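Local coordinates for lantibiotic dehydratase (Microbispora corallina, PDB 5EHK), which probably dehydrates serine and threonine residues of the NAI-107 precursor peptide in a tRNA-dependent step of lantibiotic biosynthesis, at residues G473-V478 with P690-D695; R464-A469 with G669-M674; A712-W717 with L738-A743. All blocks are in the same frame, centred on the assembly; numbering follows the deposited sequence.

Overall arrangement
All three contacts lie in the N-terminal lantibiotic dehydratase region, on one side of the chain's centre. Contacts 1 and 2 are neighbours, with centres about 9 Å apart: helix 460-471 is followed, after a short loop, by strand 476-479, R693 reaches S672, and both contacts also meet the second subunit. Contact 3, whose centre is about 17 Å from that of contact 1, is joined to it by W717 against W692 and M694, and no other chain touches its segments. Contacts 2 and 3 are buried and meet through aliphatic groups, with one tryptophan edge in contact 3. Contact 1 is only partly buried and mixes a proline, a tryptophan edge and an arginine whose charged end is held elsewhere.

Contact 1: G473-V478 with P690-D695; sequences GEREIV and PLWRMD
R475 and E476 face P690 and W692 across the central strand of a three-strand group: strand 476-479 runs parallel to 676-682, which pairs antiparallel with 685-693 in a beta-hairpin. The two segments are therefore next-but-one neighbours, and their side chains meet beside F676 of the strand between them. The R475 side chain sets out from CB toward the hairpin, with CG anti to the carbonyl carbon (chi1 -65°). From there it stays nearly straight, carrying CG and CD past the indole of W692, with CG 4.7 Å from W692 CZ2. R475 NE comes closest, 4.3 Å from W692 CZ2, at the edge of the indole and near its plane, while the guanidinium itself is turned obliquely to the ring. Its charge is answered beyond the hairpin, where NH1 forms a salt bridge with E768 and NH2 a hydrogen bond to the backbone O of N722. The tip is thus held at two places and runs past the tryptophan without stacking on it. W692 is held as well, its NE1 hydrogen-bonded to W721 O. Nearer the backbone, the ring of P690 packs against the peptide after R475, with P690 CG 3.6 Å from R475 O. E476 adds its CG, 4.2 Å from P690 CG, where the two side chains cross obliquely; its carboxylate has a weak, long ion pair with R681. Farther along the hairpin strand R693 grips D695 side-on. R693 NE lies 2.9 Å from D695 OD1, nearly in the guanidinium plane, and R693 NH2 is 3.1 Å from D695 OD2, tilted more from that plane, each oxygen using its syn lone pair.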
ATOM      1  N   GLY A 473      36.414  -2.604 -15.407  1.00 32.32           N
ATOM      2  CA  GLY A 473      36.042  -1.881 -16.622  1.00 29.25           C
ATOM      3  C   GLY A 473      35.376  -2.658 -17.758  1.00 32.86           C
ATOM      4  O   GLY A 473      35.318  -2.170 -18.881  1.00 30.21           O
ATOM      5  N   GLU A 474      34.865  -3.853 -17.457  1.00 37.13           N
ATOM      6  CA  GLU A 474      34.226  -4.749 -18.425  1.00 33.10           C
ATOM      7  C   GLU A 474      32.762  -4.384 -18.748  1.00 32.16           C
ATOM      8  O   GLU A 474      31.989  -4.043 -17.858  1.00 30.99           O
ATOM      9  CB  GLU A 474      34.244  -6.167 -17.876  1.00 35.94           C
ATOM     10  CG  GLU A 474      35.628  -6.761 -17.665  1.00 42.17           C
ATOM     11  CD  GLU A 474      35.587  -8.005 -16.776  1.00 53.92           C
ATOM     12  OE1 GLU A 474      34.629  -8.134 -15.978  1.00 60.52           O
ATOM     13  OE2 GLU A 474      36.491  -8.865 -16.890  1.00 48.10           O
ATOM     14  N   ARG A 475      32.378  -4.491 -20.015  1.00 32.18           N
ATOM     15  CA  ARG A 475      31.024  -4.154 -20.436  1.00 24.84           C
ATOM     16  C   ARG A 475      30.088  -5.346 -20.349  1.00 32.55           C
ATOM     17  O   ARG A 475      28.889  -5.203 -20.581  1.00 34.64           O
ATOM     18  CB  ARG A 475      31.029  -3.716 -21.888  1.00 23.49           C
ATOM     19  CG  ARG A 475      31.776  -2.467 -22.140  1.00 27.70           C
ATOM     20  CD  ARG A 475      32.112  -2.376 -23.604  1.00 33.38           C
ATOM     21  NE  ARG A 475      32.455  -1.012 -23.991  1.00 31.57           N
ATOM     22  CZ  ARG A 475      32.785  -0.654 -25.223  1.00 25.28           C
ATOM     23  NH1 ARG A 475      32.818  -1.552 -26.192  1.00 24.26           N
ATOM     24  NH2 ARG A 475      33.073   0.607 -25.481  1.00 32.00           N
ATOM     25  N   GLU A 476      30.625  -6.522 -20.036  1.00 26.41           N
ATOM     26  CA  GLU A 476      29.800  -7.710 -19.928  1.00 23.88           C
ATOM     27  C   GLU A 476      30.325  -8.485 -18.747  1.00 31.27           C
ATOM     28  O   GLU A 476      31.520  -8.484 -18.481  1.00 40.88           O
ATOM     29  CB  GLU A 476      29.865  -8.547 -21.208  1.00 26.54           C
ATOM     30  CG  GLU A 476      29.258  -7.851 -22.450  1.00 29.39           C
ATOM     31  CD  GLU A 476      29.080  -8.775 -23.672  1.00 39.37           C
ATOM     32  OE1 GLU A 476      29.344 -10.005 -23.558  1.00 39.83           O
ATOM     33  OE2 GLU A 476      28.692  -8.256 -24.756  1.00 31.18           O
ATOM     34  N   ILE A 477      29.429  -9.129 -18.020  1.00 28.66           N
ATOM     35  CA  ILE A 477      29.798  -9.960 -16.901  1.00 24.76           C
ATOM     36  C   ILE A 477      29.285 -11.343 -17.280  1.00 31.64           C
ATOM     37  O   ILE A 477      28.335 -11.441 -18.052  1.00 34.94           O
ATOM     38  CB  ILE A 477      29.194  -9.400 -15.568  1.00 29.70           C
ATOM     39  CG1 ILE A 477      29.854 -10.038 -14.344  1.00 38.17           C
ATOM     40  CG2 ILE A 477      27.670  -9.580 -15.491  1.00 27.76           C
ATOM     41  CD1 ILE A 477      31.168  -9.378 -13.908  1.00 42.49           C
ATOM     42  N   VAL A 478      29.940 -12.407 -16.813  1.00 30.33           N
ATOM     43  CA  VAL A 478      29.567 -13.761 -17.218  1.00 26.53           C
ATOM     44  C   VAL A 478      29.042 -14.561 -16.044  1.00 28.91           C
ATOM     45  O   VAL A 478      29.724 -14.704 -15.036  1.00 37.89           O
ATOM     46  CB  VAL A 478      30.757 -14.537 -17.823  1.00 33.95           C
ATOM     47  CG1 VAL A 478      30.390 -16.022 -18.012  1.00 21.56           C
ATOM     48  CG2 VAL A 478      31.209 -13.904 -19.144  1.00 31.63           C
ATOM     49  N   PRO A 690      24.191  -4.713 -22.878  1.00 31.25           N
ATOM     50  CA  PRO A 690      24.783  -3.662 -22.047  1.00 32.95           C
ATOM     51  C   PRO A 690      24.012  -2.360 -22.202  1.00 27.11           C
ATOM     52  O   PRO A 690      23.343  -2.152 -23.214  1.00 27.36           O
ATOM     53  CB  PRO A 690      26.218  -3.536 -22.590  1.00 32.34           C
ATOM     54  CG  PRO A 690      26.471  -4.822 -23.283  1.00 34.83           C
ATOM     55  CD  PRO A 690      25.144  -5.195 -23.890  1.00 32.10           C
ATOM     56  N   LEU A 691      24.131  -1.499 -21.196  1.00 29.43           N
ATOM     57  CA  LEU A 691      23.167  -0.433 -20.957  1.00 27.60           C
ATOM     58  C   LEU A 691      23.726   0.909 -20.463  1.00 26.67           C
ATOM     59  O   LEU A 691      24.341   0.975 -19.402  1.00 29.33           O
ATOM     60  CB  LEU A 691      22.236  -0.957 -19.895  1.00 24.22           C
ATOM     61  CG  LEU A 691      20.810  -0.989 -20.353  1.00 25.24           C
ATOM     62  CD1 LEU A 691      20.030  -1.782 -19.307  1.00 20.79           C
ATOM     63  CD2 LEU A 691      20.378   0.466 -20.461  1.00 25.15           C
ATOM     64  N   TRP A 692      23.468   1.985 -21.198  1.00 24.77           N
ATOM     65  CA  TRP A 692      23.918   3.320 -20.775  1.00 26.71           C
ATOM     66  C   TRP A 692      22.754   4.286 -20.561  1.00 24.31           C
ATOM     67  O   TRP A 692      21.992   4.550 -21.491  1.00 22.50           O
ATOM     68  CB  TRP A 692      24.868   3.934 -21.820  1.00 28.60           C
ATOM     69  CG  TRP A 692      26.231   3.339 -21.826  1.00 28.74           C
ATOM     70  CD1 TRP A 692      27.285   3.728 -21.069  1.00 29.20           C
ATOM     71  CD2 TRP A 692      26.690   2.247 -22.631  1.00 30.14           C
ATOM     72  NE1 TRP A 692      28.376   2.943 -21.339  1.00 34.86           N
ATOM     73  CE2 TRP A 692      28.036   2.024 -22.296  1.00 34.45           C
ATOM     74  CE3 TRP A 692      26.092   1.436 -23.595  1.00 26.82           C
ATOM     75  CZ2 TRP A 692      28.799   1.024 -22.893  1.00 29.86           C
ATOM     76  CZ3 TRP A 692      26.840   0.445 -24.177  1.00 32.02           C
ATOM     77  CH2 TRP A 692      28.185   0.246 -23.825  1.00 32.40           C
ATOM     78  N   ARG A 693      22.610   4.835 -19.359  1.00 23.16           N
ATOM     79  CA  ARG A 693      21.592   5.867 -19.169  1.00 25.57           C
ATOM     80  C   ARG A 693      22.093   7.136 -19.814  1.00 26.37           C
ATOM     81  O   ARG A 693      23.283   7.274 -20.031  1.00 31.42           O
ATOM     82  CB  ARG A 693      21.290   6.130 -17.702  1.00 29.77           C
ATOM     83  CG  ARG A 693      20.851   4.916 -16.899  1.00 29.31           C
ATOM     84  CD  ARG A 693      20.357   5.342 -15.511  1.00 32.36           C
ATOM     85  NE  ARG A 693      19.334   6.378 -15.590  1.00 29.67           N
ATOM     86  CZ  ARG A 693      18.117   6.233 -15.092  1.00 25.04           C
ATOM     87  NH1 ARG A 693      17.796   5.115 -14.458  1.00 26.23           N
ATOM     88  NH2 ARG A 693      17.237   7.206 -15.213  1.00 25.05           N
ATOM     89  N   MET A 694      21.188   8.048 -20.152  1.00 33.48           N
ATOM     90  CA  MET A 694      21.593   9.302 -20.786  1.00 32.03           C
ATOM     91  C   MET A 694      21.135  10.571 -20.043  1.00 34.84           C
ATOM     92  O   MET A 694      20.930  11.601 -20.687  1.00 38.26           O
ATOM     93  CB  MET A 694      21.088   9.356 -22.228  1.00 27.72           C
ATOM     94  CG  MET A 694      21.482   8.171 -23.071  1.00 31.42           C
ATOM     95  SD  MET A 694      21.016   8.409 -24.801  1.00 32.48           S
ATOM     96  CE  MET A 694      19.443   9.172 -24.548  1.00 38.93           C
ATOM     97  N   ASP A 695      20.972  10.493 -18.716  1.00 34.14           N
ATOM     98  CA  ASP A 695      20.514  11.627 -17.890  1.00 38.61           C
ATOM     99  C   ASP A 695      21.392  12.890 -18.073  1.00 43.29           C
ATOM    100  O   ASP A 695      20.900  13.991 -18.349  1.00 40.82           O
ATOM    101  CB  ASP A 695      20.522  11.251 -16.408  1.00 39.98           C
ATOM    102  CG  ASP A 695      19.853   9.915 -16.126  1.00 40.11           C
ATOM    103  OD1 ASP A 695      20.484   8.865 -16.376  1.00 36.74           O
ATOM    104  OD2 ASP A 695      18.707   9.905 -15.638  1.00 41.51           O
TER

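Contact 2: R464-A469 with G669-M674; sequences RLVAKA and GALSEM
R464 O accepts the backbone N of K468 at 2.9 Å, a bond of the helix turn that carries V466 toward L671 and M674. L671 lies in the short 3-10 segment 670-673 and M674 directly after it; L671 O accepts from M674 N at 3.2 Å. The three-residue spacing of that turn puts both side chains on the same side, facing the helix. V466 meets them as a fork, one methyl for each: its CG2 is 4.2 Å from L671 CD1, and its CG1, anti to the backbone N (chi1 174°), lies 4.3 Å from M674 CE. The two also touch each other, L671 CD2 resting 3.8 Å from M674 CG. The methionine chain turns at each of its three torsions, so that CE curls back toward the valine. The contact is wholly apolar and buried, a branched valine facing two longer side chains, with W668 also touching V466. Polar groups beside the contact have partners elsewhere: S672 O accepts from R693, and on the helix R464 forms a salt bridge with E486. In the fold, the contact sets helix 460-471 against the loop that leads into strand 676-682, at the dimer interface, where A467 of the second subunit packs on M674 and P675 of that subunit on A467.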
ATOM      1  N   ARG A 464      26.988  -6.891  -6.539  1.00 31.12           N
ATOM      2  CA  ARG A 464      28.372  -7.337  -6.681  1.00 31.99           C
ATOM      3  C   ARG A 464      28.779  -7.492  -8.143  1.00 35.72           C
ATOM      4  O   ARG A 464      29.880  -7.089  -8.554  1.00 29.74           O
ATOM      5  CB  ARG A 464      28.592  -8.661  -5.969  1.00 29.98           C
ATOM      6  CG  ARG A 464      28.866  -8.541  -4.501  1.00 33.93           C
ATOM      7  CD  ARG A 464      29.411  -9.857  -3.992  1.00 35.31           C
ATOM      8  NE  ARG A 464      28.469 -10.929  -4.287  1.00 48.87           N
ATOM      9  CZ  ARG A 464      27.444 -11.258  -3.503  1.00 46.48           C
ATOM     10  NH1 ARG A 464      27.252 -10.621  -2.351  1.00 41.82           N
ATOM     11  NH2 ARG A 464      26.623 -12.241  -3.862  1.00 46.86           N
ATOM     12  N   LEU A 465      27.881  -8.081  -8.924  1.00 32.82           N
ATOM     13  CA  LEU A 465      28.175  -8.348 -10.314  1.00 32.65           C
ATOM     14  C   LEU A 465      28.503  -7.039 -10.988  1.00 31.27           C
ATOM     15  O   LEU A 465      29.440  -6.958 -11.781  1.00 33.59           O
ATOM     16  CB  LEU A 465      26.984  -9.012 -11.013  1.00 36.51           C
ATOM     17  CG  LEU A 465      26.527 -10.413 -10.572  1.00 41.68           C
ATOM     18  CD1 LEU A 465      25.328 -10.839 -11.418  1.00 35.71           C
ATOM     19  CD2 LEU A 465      27.649 -11.468 -10.619  1.00 25.50           C
ATOM     20  N   VAL A 466      27.742  -6.010 -10.644  1.00 28.34           N
ATOM     21  CA  VAL A 466      27.915  -4.697 -11.253  1.00 32.21           C
ATOM     22  C   VAL A 466      29.194  -4.020 -10.773  1.00 30.83           C
ATOM     23  O   VAL A 466      29.941  -3.437 -11.576  1.00 24.72           O
ATOM     24  CB  VAL A 466      26.675  -3.791 -11.019  1.00 26.17           C
ATOM     25  CG1 VAL A 466      26.910  -2.367 -11.527  1.00 25.13           C
ATOM     26  CG2 VAL A 466      25.450  -4.404 -11.665  1.00 22.10           C
ATOM     27  N   ALA A 467      29.460  -4.143  -9.476  1.00 28.53           N
ATOM     28  CA  ALA A 467      30.605  -3.484  -8.856  1.00 32.43           C
ATOM     29  C   ALA A 467      31.916  -4.012  -9.425  1.00 30.67           C
ATOM     30  O   ALA A 467      32.767  -3.229  -9.845  1.00 26.32           O
ATOM     31  CB  ALA A 467      30.573  -3.653  -7.334  1.00 28.63           C
ATOM     32  N   LYS A 468      32.091  -5.332  -9.383  1.00 32.48           N
ATOM     33  CA  LYS A 468      33.235  -5.982 -10.011  1.00 36.13           C
ATOM     34  C   LYS A 468      33.419  -5.570 -11.481  1.00 34.29           C
ATOM     35  O   LYS A 468      34.493  -5.091 -11.872  1.00 32.86           O
ATOM     36  CB  LYS A 468      33.103  -7.501  -9.905  1.00 30.20           C
ATOM     37  CG  LYS A 468      33.360  -8.033  -8.512  1.00 41.68           C
ATOM     38  CD  LYS A 468      33.202  -9.553  -8.479  1.00 60.02           C
ATOM     39  CE  LYS A 468      31.744  -9.978  -8.747  1.00 50.88           C
ATOM     40  NZ  LYS A 468      31.534 -11.463  -8.774  1.00 42.59           N
ATOM     41  N   ALA A 469      32.362  -5.700 -12.273  1.00 24.54           N
ATOM     42  CA  ALA A 469      32.421  -5.310 -13.674  1.00 24.79           C
ATOM     43  C   ALA A 469      32.887  -3.873 -13.842  1.00 28.81           C
ATOM     44  O   ALA A 469      33.407  -3.521 -14.887  1.00 33.91           O
ATOM     45  CB  ALA A 469      31.082  -5.523 -14.368  1.00 23.31           C
ATOM     46  N   GLY A 669      16.147  -4.621 -11.412  1.00 27.35           N
ATOM     47  CA  GLY A 669      15.609  -4.105 -10.168  1.00 27.78           C
ATOM     48  C   GLY A 669      16.035  -2.675  -9.912  1.00 24.86           C
ATOM     49  O   GLY A 669      16.079  -1.862 -10.834  1.00 21.23           O
ATOM     50  N   ALA A 670      16.332  -2.373  -8.651  1.00 25.16           N
ATOM     51  CA  ALA A 670      16.756  -1.033  -8.243  1.00 24.04           C
ATOM     52  C   ALA A 670      17.993  -0.589  -9.017  1.00 26.50           C
ATOM     53  O   ALA A 670      18.179   0.617  -9.284  1.00 26.12           O
ATOM     54  CB  ALA A 670      17.050  -1.006  -6.762  1.00 23.28           C
ATOM     55  N   LEU A 671      18.811  -1.574  -9.408  1.00 24.27           N
ATOM     56  CA  LEU A 671      20.080  -1.314 -10.066  1.00 17.30           C
ATOM     57  C   LEU A 671      19.901  -0.653 -11.407  1.00 19.80           C
ATOM     58  O   LEU A 671      20.858  -0.224 -12.019  1.00 23.79           O
ATOM     59  CB  LEU A 671      20.912  -2.583 -10.202  1.00 14.50           C
ATOM     60  CG  LEU A 671      21.683  -2.925  -8.930  1.00 21.82           C
ATOM     61  CD1 LEU A 671      22.220  -4.341  -8.946  1.00 21.31           C
ATOM     62  CD2 LEU A 671      22.817  -1.912  -8.736  1.00 27.92           C
ATOM     63  N   SER A 672      18.662  -0.498 -11.830  1.00 22.90           N
ATOM     64  CA  SER A 672      18.378   0.116 -13.115  1.00 22.54           C
ATOM     65  C   SER A 672      18.772   1.597 -13.141  1.00 23.59           C
ATOM     66  O   SER A 672      18.828   2.222 -14.209  1.00 22.84           O
ATOM     67  CB  SER A 672      16.902  -0.094 -13.458  1.00 17.25           C
ATOM     68  OG  SER A 672      16.325   1.069 -13.992  1.00 21.91           O
ATOM     69  N   GLU A 673      19.074   2.146 -11.967  1.00 24.45           N
ATOM     70  CA  GLU A 673      19.425   3.561 -11.860  1.00 29.76           C
ATOM     71  C   GLU A 673      20.892   3.852 -12.222  1.00 31.46           C
ATOM     72  O   GLU A 673      21.239   5.007 -12.511  1.00 33.21           O
ATOM     73  CB  GLU A 673      19.139   4.086 -10.453  1.00 29.35           C
ATOM     74  CG  GLU A 673      17.682   3.967 -10.016  1.00 39.96           C
ATOM     75  CD  GLU A 673      16.731   4.731 -10.931  1.00 41.67           C
ATOM     76  OE1 GLU A 673      17.078   5.863 -11.345  1.00 37.28           O
ATOM     77  OE2 GLU A 673      15.632   4.199 -11.223  1.00 45.98           O
ATOM     78  N   MET A 674      21.733   2.812 -12.196  1.00 20.12           N
ATOM     79  CA  MET A 674      23.144   2.946 -12.504  1.00 21.99           C
ATOM     80  C   MET A 674      23.303   3.542 -13.903  1.00 26.91           C
ATOM     81  O   MET A 674      22.460   3.306 -14.768  1.00 25.90           O
ATOM     82  CB  MET A 674      23.838   1.592 -12.405  1.00 24.52           C
ATOM     83  CG  MET A 674      23.828   0.946 -11.013  1.00 25.72           C
ATOM     84  SD  MET A 674      24.962   1.773  -9.882  1.00 27.79           S
ATOM     85  CE  MET A 674      26.364   1.867 -10.971  1.00 33.25           C
TER

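Contact 3: A712-W717 with L738-A743; sequences AALDRW and LDLDDA
L740 pushes one methyl, CD1, into the angle between L714 and W717 of helix 707-721. The leucine meets the indole at its edge and near its plane, with L740 CD1 4.4 Å from W717 CZ3. From the preceding turn of the helix L714 packs on the same methyl, its CD2 lying 4.3 Å from L740 CD1 and 3.9 Å from W717 CE3. With chi1 at 174° and chi2 at 75°, W717 turns its six-membered ring to the leucine, while its NE1 makes a weak hydrogen bond to R693 O. Beside this apolar group a water links the segments, donating to L740 O at 2.8 Å and weakly to D715 OD1 at 3.4 Å. The turn that presents L740 is shaped by D739, whose OD1 accepts D741 N at 3.1 Å in an Asx turn, through the anti lone pair; the same oxygen forms a salt bridge with R725. D741 N and R725 both hold this oxygen where the strand ends. D742 follows as N-cap of the next helix. L740 thus sits between two elements of the fold: strand 735-739, the second strand of a hairpin with 726-730, ends just before it, and helix 743-755 starts soon after. L714 touches R746 and L749 of that helix, so helix 707-721 packs against both the hairpin end and the helix that follows.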
ATOM      1  N   ALA A 712      30.408  18.291 -27.796  1.00 69.66           N
ATOM      2  CA  ALA A 712      31.383  18.194 -26.708  1.00 67.95           C
ATOM      3  C   ALA A 712      30.843  17.368 -25.539  1.00 62.89           C
ATOM      4  O   ALA A 712      31.520  16.461 -25.047  1.00 55.00           O
ATOM      5  CB  ALA A 712      31.809  19.583 -26.233  1.00 68.60           C
ATOM      6  N   ALA A 713      29.629  17.697 -25.100  1.00 58.28           N
ATOM      7  CA  ALA A 713      28.972  16.964 -24.027  1.00 60.78           C
ATOM      8  C   ALA A 713      28.833  15.489 -24.399  1.00 55.62           C
ATOM      9  O   ALA A 713      28.937  14.611 -23.540  1.00 56.86           O
ATOM     10  CB  ALA A 713      27.623  17.575 -23.699  1.00 57.97           C
ATOM     11  N   LEU A 714      28.563  15.229 -25.673  1.00 47.39           N
ATOM     12  CA  LEU A 714      28.483  13.863 -26.181  1.00 52.26           C
ATOM     13  C   LEU A 714      29.793  13.112 -26.014  1.00 54.20           C
ATOM     14  O   LEU A 714      29.831  12.023 -25.444  1.00 49.79           O
ATOM     15  CB  LEU A 714      28.158  13.864 -27.663  1.00 55.01           C
ATOM     16  CG  LEU A 714      26.832  13.244 -28.068  1.00 49.47           C
ATOM     17  CD1 LEU A 714      26.768  13.237 -29.583  1.00 54.24           C
ATOM     18  CD2 LEU A 714      26.674  11.856 -27.480  1.00 45.77           C
ATOM     19  N   ASP A 715      30.855  13.707 -26.556  1.00 56.62           N
ATOM     20  CA  ASP A 715      32.204  13.155 -26.509  1.00 51.96           C
ATOM     21  C   ASP A 715      32.649  12.991 -25.068  1.00 53.07           C
ATOM     22  O   ASP A 715      33.346  12.028 -24.716  1.00 53.71           O
ATOM     23  CB  ASP A 715      33.164  14.120 -27.204  1.00 55.19           C
ATOM     24  CG  ASP A 715      33.041  14.084 -28.718  1.00 61.27           C
ATOM     25  OD1 ASP A 715      32.796  12.992 -29.286  1.00 66.42           O
ATOM     26  OD2 ASP A 715      33.176  15.161 -29.338  1.00 55.32           O
ATOM     27  N   ARG A 716      32.243  13.948 -24.240  1.00 50.25           N
ATOM     28  CA  ARG A 716      32.506  13.910 -22.807  1.00 55.05           C
ATOM     29  C   ARG A 716      31.802  12.703 -22.192  1.00 49.00           C
ATOM     30  O   ARG A 716      32.432  11.900 -21.507  1.00 44.54           O
ATOM     31  CB  ARG A 716      32.110  15.246 -22.149  1.00 55.35           C
ATOM     32  CG  ARG A 716      32.545  15.435 -20.702  1.00 50.95           C
ATOM     33  CD  ARG A 716      32.700  16.925 -20.366  1.00 57.84           C
ATOM     34  NE  ARG A 716      31.488  17.711 -20.618  1.00 69.84           N
ATOM     35  CZ  ARG A 716      31.356  18.606 -21.599  1.00 71.02           C
ATOM     36  NH1 ARG A 716      32.355  18.843 -22.442  1.00 72.19           N
ATOM     37  NH2 ARG A 716      30.218  19.268 -21.746  1.00 65.99           N
ATOM     38  N   TRP A 717      30.497  12.588 -22.445  1.00 49.81           N
ATOM     39  CA  TRP A 717      29.708  11.431 -22.023  1.00 42.93           C
ATOM     40  C   TRP A 717      30.237  10.139 -22.628  1.00 39.61           C
ATOM     41  O   TRP A 717      30.370   9.134 -21.940  1.00 41.27           O
ATOM     42  CB  TRP A 717      28.238  11.603 -22.400  1.00 44.25           C
ATOM     43  CG  TRP A 717      27.373  10.372 -22.128  1.00 43.35           C
ATOM     44  CD1 TRP A 717      26.931   9.930 -20.911  1.00 36.07           C
ATOM     45  CD2 TRP A 717      26.833   9.462 -23.102  1.00 36.29           C
ATOM     46  NE1 TRP A 717      26.162   8.798 -21.068  1.00 30.90           N
ATOM     47  CE2 TRP A 717      26.086   8.493 -22.400  1.00 33.31           C
ATOM     48  CE3 TRP A 717      26.910   9.374 -24.496  1.00 30.86           C
ATOM     49  CZ2 TRP A 717      25.422   7.453 -23.045  1.00 32.32           C
ATOM     50  CZ3 TRP A 717      26.255   8.344 -25.133  1.00 32.56           C
ATOM     51  CH2 TRP A 717      25.517   7.395 -24.409  1.00 31.80           C
ATOM     52  N   LEU A 738      22.148   4.001 -34.244  1.00 31.03           N
ATOM     53  CA  LEU A 738      22.786   5.282 -34.525  1.00 38.03           C
ATOM     54  C   LEU A 738      24.295   5.116 -34.585  1.00 38.56           C
ATOM     55  O   LEU A 738      24.893   4.451 -33.738  1.00 40.44           O
ATOM     56  CB  LEU A 738      22.431   6.349 -33.477  1.00 37.73           C
ATOM     57  CG  LEU A 738      20.980   6.777 -33.244  1.00 32.80           C
ATOM     58  CD1 LEU A 738      20.942   7.715 -32.053  1.00 30.57           C
ATOM     59  CD2 LEU A 738      20.345   7.412 -34.484  1.00 30.06           C
ATOM     60  N   ASP A 739      24.899   5.706 -35.611  1.00 36.76           N
ATOM     61  CA  ASP A 739      26.341   5.858 -35.650  1.00 45.49           C
ATOM     62  C   ASP A 739      26.724   7.232 -35.080  1.00 45.86           C
ATOM     63  O   ASP A 739      26.445   8.265 -35.707  1.00 42.86           O
ATOM     64  CB  ASP A 739      26.826   5.686 -37.090  1.00 44.38           C
ATOM     65  CG  ASP A 739      28.315   5.426 -37.176  1.00 48.88           C
ATOM     66  OD1 ASP A 739      29.095   6.139 -36.504  1.00 49.84           O
ATOM     67  OD2 ASP A 739      28.709   4.470 -37.880  1.00 50.93           O
ATOM     68  N   LEU A 740      27.401   7.243 -33.925  1.00 36.92           N
ATOM     69  CA  LEU A 740      27.678   8.506 -33.236  1.00 45.15           C
ATOM     70  C   LEU A 740      28.878   9.262 -33.796  1.00 52.77           C
ATOM     71  O   LEU A 740      29.252  10.320 -33.275  1.00 53.12           O
ATOM     72  CB  LEU A 740      27.850   8.312 -31.727  1.00 40.63           C
ATOM     73  CG  LEU A 740      26.608   7.862 -30.959  1.00 42.42           C
ATOM     74  CD1 LEU A 740      26.789   8.028 -29.449  1.00 34.22           C
ATOM     75  CD2 LEU A 740      25.369   8.576 -31.470  1.00 39.40           C
ATOM     76  N   ASP A 741      29.469   8.722 -34.859  1.00 47.56           N
ATOM     77  CA  ASP A 741      30.523   9.415 -35.588  1.00 55.59           C
ATOM     78  C   ASP A 741      29.828  10.317 -36.600  1.00 54.32           C
ATOM     79  O   ASP A 741      30.252  11.445 -36.861  1.00 58.06           O
ATOM     80  CB  ASP A 741      31.436   8.402 -36.302  1.00 73.61           C
ATOM     81  CG  ASP A 741      32.924   8.826 -36.331  1.00 76.54           C
ATOM     82  OD1 ASP A 741      33.227  10.043 -36.435  1.00 72.74           O
ATOM     83  OD2 ASP A 741      33.791   7.921 -36.253  1.00 66.77           O
ATOM     84  N   ASP A 742      28.745   9.798 -37.162  1.00 51.59           N
ATOM     85  CA  ASP A 742      27.917  10.536 -38.099  1.00 50.07           C
ATOM     86  C   ASP A 742      27.337  11.827 -37.507  1.00 46.78           C
ATOM     87  O   ASP A 742      26.822  11.836 -36.394  1.00 51.38           O
ATOM     88  CB  ASP A 742      26.804   9.635 -38.613  1.00 41.06           C
ATOM     89  CG  ASP A 742      26.091  10.219 -39.799  1.00 41.60           C
ATOM     90  OD1 ASP A 742      25.789  11.426 -39.799  1.00 45.10           O
ATOM     91  OD2 ASP A 742      25.843   9.465 -40.752  1.00 49.46           O
ATOM     92  N   ALA A 743      27.435  12.919 -38.261  1.00 50.16           N
ATOM     93  CA  ALA A 743      26.971  14.223 -37.784  1.00 57.42           C
ATOM     94  C   ALA A 743      25.446  14.320 -37.779  1.00 49.19           C
ATOM     95  O   ALA A 743      24.867  14.906 -36.865  1.00 45.52           O
ATOM     96  CB  ALA A 743      27.588  15.364 -38.622  1.00 51.68           C
TER
HETATM   97  O   HOH W   1      30.929  10.811 -31.046  1.00 46.00           O